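DTDP-4-amino-4,6-dideoxyglucose formyltransferase (Shewanella sp. FDAARGOS_354, PDB 6V2T) probably transfers a formyl group from a folate cofactor to the sugar amino group of dTDP-4-amino-4,6-dideoxyglucose, a reaction linked to lipopolysaccharide O-antigen synthesis. Local coordinates at residues 27-32 and 98-103. Residues are numbered along the deposited sequence; the frame is centred on the assembly and turned at random.
Sequences LIVSDN and AHCKQI. With 0FX (dTDP-4-amino-4,6-dideoxyglucose), chain G; FOL (folic acid), chain H.
Val29 O accepts an almost straight bond from Ala98 N (2.8 Å, 175° at the hydrogen), a backbone bond between the neighbouring parallel strands 24-30 and 94-98, near the point where the chains diverge. The strands lie inside the mixed sheet of the Rossmann-like formyltransferase domain, and from here 27-32 runs on toward helix 33-45 while 98-103 turns into the loop lining both ligand pockets. Asp31 N keeps the two backbones together past the split with a more bent bond to His99 O, approaching from above the carbonyl plane.

Ser30 bridges the diverging backbones: its OG, turned away from the backbone N and beside the carbonyl carbon (chi1 -178°), donates to Ala98 O at 2.6 Å, in the carbonyl plane. Asp31 ties down the loop. Its OD2 receives Lys101 N through the anti lone pair in a nearly straight bond of 2.9 Å and also bonds Ser60, while OD1 takes Asn63, so both oxygens of this buried carboxylate are engaged. The aliphatic part of Lys101 passes over the carboxylate, CD 3.6 Å from Asp31 CG, and the bend at its end carries NZ to the sugar hydroxyl O2G of the bound nucleotide. Val29 CG1 packs against Cys100 SG at 3.5 Å, and Cys100 O accepts N10 of the folic acid.

Asn32, the N-cap of helix 33-45, and His99 lie side by side, amide and ring 54° apart. Glu182 OE2 is hydrogen-bonded to His99 NE2, whereas His99 ND1 donates to the phosphate oxygen O3P, which lies at the ring edge in its plane, at 2.8 Å, and Asn32 ND2 reaches the same oxygen at 2.9 Å.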
# COMPACT_ATOMS: atom_id res chain seq x y z
N LEU B 27 32.79 -22.99 1.94
CA LEU B 27 32.15 -22.15 2.98
C LEU B 27 31.10 -21.24 2.33
O LEU B 27 31.42 -20.41 1.44
CB LEU B 27 33.20 -21.34 3.76
CG LEU B 27 32.60 -20.32 4.72
CD1 LEU B 27 31.91 -21.03 5.88
CD2 LEU B 27 33.67 -19.37 5.24
N ILE B 28 29.86 -21.34 2.80
CA ILE B 28 28.76 -20.46 2.35
C ILE B 28 28.49 -19.46 3.47
O ILE B 28 28.17 -19.88 4.61
CB ILE B 28 27.57 -21.30 1.87
CG1 ILE B 28 28.01 -22.15 0.66
CG2 ILE B 28 26.37 -20.43 1.53
CD1 ILE B 28 27.08 -23.26 0.35
N VAL B 29 28.77 -18.18 3.19
CA VAL B 29 28.50 -17.06 4.13
C VAL B 29 27.29 -16.31 3.60
O VAL B 29 27.30 -15.84 2.44
CB VAL B 29 29.68 -16.09 4.29
CG1 VAL B 29 29.41 -15.09 5.40
CG2 VAL B 29 30.98 -16.82 4.54
N SER B 30 26.27 -16.19 4.43
CA SER B 30 24.95 -15.72 3.98
C SER B 30 24.15 -15.11 5.14
O SER B 30 24.15 -15.69 6.25
CB SER B 30 24.19 -16.84 3.38
OG SER B 30 22.94 -16.36 2.92
N ASP B 31 23.44 -14.03 4.84
CA ASP B 31 22.55 -13.34 5.81
C ASP B 31 21.11 -13.34 5.28
O ASP B 31 20.34 -12.48 5.73
CB ASP B 31 23.10 -11.94 6.09
CG ASP B 31 24.38 -12.03 6.90
OD1 ASP B 31 24.34 -12.61 8.03
OD2 ASP B 31 25.41 -11.59 6.39
N ASN B 32 20.78 -14.27 4.38
CA ASN B 32 19.47 -14.39 3.68
C ASN B 32 18.94 -15.82 3.86
O ASN B 32 19.52 -16.79 3.28
CB ASN B 32 19.60 -14.02 2.20
CG ASN B 32 18.26 -13.86 1.50
OD1 ASN B 32 17.75 -14.81 0.90
ND2 ASN B 32 17.69 -12.67 1.55
N ALA B 98 26.58 -15.34 -0.24
CA ALA B 98 25.16 -15.39 -0.65
C ALA B 98 24.42 -14.31 0.13
O ALA B 98 23.87 -14.60 1.22
CB ALA B 98 24.61 -16.78 -0.42
N HIS B 99 24.41 -13.09 -0.41
CA HIS B 99 23.81 -11.91 0.28
C HIS B 99 24.49 -11.79 1.65
O HIS B 99 23.81 -11.82 2.66
CB HIS B 99 22.29 -12.08 0.38
CG HIS B 99 21.57 -12.05 -0.93
ND1 HIS B 99 20.31 -11.52 -1.05
CD2 HIS B 99 21.93 -12.46 -2.16
CE1 HIS B 99 19.91 -11.64 -2.31
NE2 HIS B 99 20.90 -12.21 -3.01
N CYS B 100 25.82 -11.71 1.65
CA CYS B 100 26.67 -11.52 2.85
C CYS B 100 26.70 -10.03 3.21
O CYS B 100 27.10 -9.25 2.32
CB CYS B 100 28.08 -12.00 2.58
SG CYS B 100 29.16 -11.85 4.01
N LYS B 101 26.32 -9.69 4.44
CA LYS B 101 26.30 -8.28 4.96
C LYS B 101 27.73 -7.73 5.16
O LYS B 101 27.84 -6.51 5.34
CB LYS B 101 25.53 -8.18 6.29
CG LYS B 101 24.02 -8.38 6.20
CD LYS B 101 23.35 -8.60 7.55
CE LYS B 101 21.83 -8.65 7.46
NZ LYS B 101 21.29 -7.33 7.06
N GLN B 102 28.79 -8.55 5.14
CA GLN B 102 30.17 -8.04 5.42
C GLN B 102 30.99 -7.89 4.14
O GLN B 102 30.96 -8.79 3.30
CB GLN B 102 30.95 -8.98 6.33
CG GLN B 102 30.37 -9.13 7.73
CD GLN B 102 31.27 -10.00 8.57
OE1 GLN B 102 31.29 -11.23 8.44
NE2 GLN B 102 32.04 -9.36 9.44
N ILE B 103 31.77 -6.82 4.05
CA ILE B 103 32.78 -6.66 2.97
C ILE B 103 33.95 -7.60 3.27
O ILE B 103 34.45 -7.57 4.41
CB ILE B 103 33.23 -5.20 2.85
CG1 ILE B 103 32.05 -4.28 2.50
CG2 ILE B 103 34.35 -5.10 1.81
CD1 ILE B 103 32.20 -2.84 2.98
O4P 0FX G . 19.02 -8.68 -0.26
P2 0FX G . 19.25 -9.02 1.22
O3P 0FX G . 19.62 -10.45 1.43
O1G 0FX G . 20.50 -8.14 1.56
C1G 0FX G . 21.65 -8.78 2.11
C2G 0FX G . 22.09 -7.89 3.26
O2G 0FX G . 21.09 -7.73 4.29
C3G 0FX G . 22.38 -6.52 2.65
O3G 0FX G . 22.90 -5.71 3.72
C4G 0FX G . 23.35 -6.63 1.46
N4A 0FX G . 23.38 -5.34 0.76
C5G 0FX G . 22.98 -7.69 0.42
C6G 0FX G . 24.12 -7.87 -0.60
O5G 0FX G . 22.68 -8.91 1.11
OPP 0FX G . 18.03 -8.90 2.39
P 0FX G . 17.71 -7.42 2.80
O1P 0FX G . 18.76 -6.61 3.40
O2P 0FX G . 16.64 -7.50 3.85
O5 0FX G . 16.97 -6.60 1.68
C5 0FX G . 16.02 -7.22 0.84
C4 0FX G . 15.16 -6.09 0.24
O4 0FX G . 14.34 -5.47 1.23
C3 0FX G . 15.97 -4.91 -0.33
O3 0FX G . 16.49 -5.18 -1.62
C2 0FX G . 14.99 -3.71 -0.27
C1 0FX G . 14.13 -4.12 0.95
N11 0FX G . 14.51 -3.34 2.11
C61 0FX G . 15.33 -3.82 3.08
C51 0FX G . 15.63 -3.01 4.17
C5A 0FX G . 16.56 -3.53 5.26
C21 0FX G . 13.98 -2.11 2.20
O21 0FX G . 13.17 -1.67 1.21
N31 0FX G . 14.26 -1.29 3.24
C41 0FX G . 15.08 -1.73 4.24
O41 0FX G . 15.39 -0.87 5.25
N1 FOL H . 33.28 -8.22 -0.40
C2 FOL H . 34.15 -7.85 -1.36
NA2 FOL H . 35.41 -7.59 -1.04
N3 FOL H . 33.77 -7.79 -2.67
C4 FOL H . 32.49 -8.02 -3.01
O4 FOL H . 32.24 -7.94 -4.24
C4A FOL H . 31.58 -8.41 -2.04
N5 FOL H . 30.29 -8.63 -2.29
C6 FOL H . 29.26 -8.65 -1.26
C7 FOL H . 29.87 -9.30 -0.00
N8 FOL H . 31.20 -8.84 0.29
C8A FOL H . 32.02 -8.49 -0.71
C9 FOL H . 28.50 -7.28 -1.12
N10 FOL H . 28.07 -6.99 0.25
C11 FOL H . 28.21 -3.30 2.27
C12 FOL H . 27.78 -4.47 2.90
C13 FOL H . 27.73 -5.68 2.21
C14 FOL H . 28.12 -5.77 0.89
C15 FOL H . 28.58 -4.61 0.27
C16 FOL H . 28.62 -3.39 0.95
C FOL H . 28.30 -1.99 3.03
O FOL H . 28.35 -2.08 4.23
N FOL H . 28.40 -0.80 2.44